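Local coordinates for ATP-binding protein (Mycobacterium tuberculosis, PDB 5UKV) that is the sensor histidine kinase PhoR, present here as its dimerization and phosphoacceptor domain, and probably transfers the phosphoryl group of ATP to a histidine of the protein, at the interface of chains A and B. Residues are numbered along the deposited sequence; one frame, centred on the assembly and turned at random. Chains: chain A/B, ATP-binding protein.

The interface of chains A and B. Residues chain A 17-18, 68-69, 71-73; chain B 15, 18-19, 22.
B:Arg15 holds CG anti to the backbone N (chi1 -172°) and bends at chi3 (-64°), which turns its guanidinium toward the C-terminal end of chain A. There NH1 donates a hydrogen bond to the backbone carbonyl O of A:Ala72 at 2.9 Å. The bond is nearly straight, 165° at the hydrogen. The carbonyl O lies in the guanidinium plane, but NH1 sits well above the carbonyl plane. The bond probably helps hold the residues just past the end of helix 47-71, and the positive charge may offset carbonyl charge at that helix end.

B:Thr19 points OG1 back beside its own backbone N. This hydroxyl donates to the carbonyl O of B:Arg15 at 3.0 Å and is also hydrogen-bonded to a water. The water is hydrogen-bonded in turn to the carbonyl O of A:Leu69 at 2.8 Å, so it bridges the two chains. The methyl CB of A:Ala72 packs close by, 3.9 Å from CG2 of B:Ile18.

B:Ile18 places CG1 anti to its backbone N. Its tip, CD1, reaches CG1 of A:Ile18 at 3.8 Å, and the two side chains pass alongside each other in opposite directions. OG of B:Ser22 is tied to the carbonyl O of B:Ile18 at 2.8 Å. Its CB packs against CD2 of A:Leu69 at 3.6 Å, while CB and CD1 of A:Leu68 lie beside its OG.

The patch belongs to the dimer interface of the DHp helical bundle. Helix 2-40 of chain B meets helix 2-40 of chain A through the isoleucines, and the end of helix 47-71 of chain A, with the coil just after it, through the other contacts.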
# COMPACT_ATOMS: atom_id res chain seq x y z
N PHE A 17 6.98 7.39 -11.21
CA PHE A 17 6.46 7.82 -9.89
C PHE A 17 5.70 6.62 -9.25
O PHE A 17 5.91 6.25 -8.07
CB PHE A 17 5.57 9.02 -10.04
CG PHE A 17 4.86 9.38 -8.83
CD1 PHE A 17 5.55 10.03 -7.77
CD2 PHE A 17 3.54 9.04 -8.66
CE1 PHE A 17 4.87 10.32 -6.59
CE2 PHE A 17 2.86 9.36 -7.46
CZ PHE A 17 3.55 9.98 -6.43
N ILE A 18 4.79 6.03 -10.02
CA ILE A 18 4.05 4.89 -9.57
C ILE A 18 4.98 3.69 -9.16
O ILE A 18 4.77 3.09 -8.06
CB ILE A 18 2.94 4.52 -10.55
CG1 ILE A 18 1.86 5.50 -10.43
CG2 ILE A 18 2.41 3.14 -10.21
CD1 ILE A 18 0.88 5.53 -11.54
N LEU A 68 0.52 9.97 -1.03
CA LEU A 68 0.20 9.60 -2.42
C LEU A 68 -1.14 10.14 -2.91
O LEU A 68 -1.26 10.61 -4.05
CB LEU A 68 0.16 8.12 -2.56
CG LEU A 68 1.51 7.50 -2.56
CD1 LEU A 68 1.29 6.01 -2.76
CD2 LEU A 68 2.41 8.10 -3.67
N LEU A 69 -2.13 10.09 -2.04
CA LEU A 69 -3.46 10.59 -2.31
C LEU A 69 -3.38 12.06 -2.68
O LEU A 69 -4.02 12.47 -3.68
CB LEU A 69 -4.40 10.31 -1.12
CG LEU A 69 -5.19 8.99 -0.98
CD1 LEU A 69 -6.11 9.06 0.24
CD2 LEU A 69 -5.99 8.77 -2.29
N LEU A 71 -0.58 13.72 -3.73
CA LEU A 71 0.22 13.89 -4.96
C LEU A 71 -0.50 13.52 -6.19
O LEU A 71 -0.24 14.08 -7.25
CB LEU A 71 1.51 13.08 -4.91
CG LEU A 71 2.52 13.48 -3.85
CD1 LEU A 71 3.54 12.41 -3.36
CD2 LEU A 71 3.25 14.68 -4.31
N ALA A 72 -1.40 12.59 -6.09
CA ALA A 72 -2.15 12.17 -7.32
C ALA A 72 -3.01 13.30 -7.83
O ALA A 72 -3.39 13.31 -8.95
CB ALA A 72 -3.07 10.95 -7.03
N LYS A 73 -3.31 14.29 -6.98
CA LYS A 73 -4.04 15.46 -7.43
C LYS A 73 -3.16 16.50 -8.10
O LYS A 73 -3.73 17.41 -8.72
CB LYS A 73 -4.78 16.12 -6.24
CG LYS A 73 -5.67 15.21 -5.37
CD LYS A 73 -6.80 14.75 -6.17
CE LYS A 73 -7.76 13.72 -5.53
NZ LYS A 73 -8.96 13.63 -6.49
N ARG B 15 -3.18 7.79 -13.00
CA ARG B 15 -3.52 8.69 -11.88
C ARG B 15 -4.76 8.29 -11.08
O ARG B 15 -4.77 8.23 -9.81
CB ARG B 15 -3.62 10.12 -12.44
CG ARG B 15 -3.77 11.18 -11.38
CD ARG B 15 -4.18 12.53 -12.03
NE ARG B 15 -3.17 13.05 -12.90
CZ ARG B 15 -2.15 13.85 -12.53
NH1 ARG B 15 -1.97 14.19 -11.26
NH2 ARG B 15 -1.30 14.31 -13.44
N ILE B 18 -3.89 5.07 -9.02
CA ILE B 18 -3.19 5.33 -7.82
C ILE B 18 -4.13 5.93 -6.76
O ILE B 18 -4.05 5.56 -5.64
CB ILE B 18 -1.85 6.01 -8.04
CG1 ILE B 18 -1.05 5.91 -6.76
CG2 ILE B 18 -2.03 7.42 -8.42
CD1 ILE B 18 0.42 5.67 -6.95
N THR B 19 -5.01 6.83 -7.16
CA THR B 19 -6.05 7.29 -6.28
C THR B 19 -6.90 6.18 -5.67
O THR B 19 -7.06 6.08 -4.41
CB THR B 19 -6.91 8.40 -6.94
OG1 THR B 19 -6.08 9.46 -7.36
CG2 THR B 19 -7.95 8.87 -6.05
N SER B 22 -4.84 3.82 -3.35
CA SER B 22 -4.43 4.47 -2.13
C SER B 22 -5.62 4.53 -1.19
O SER B 22 -5.47 4.19 0.00
CB SER B 22 -3.91 5.83 -2.42
OG SER B 22 -2.69 5.70 -3.17
O HOH W 1 -5.97 10.87 -4.88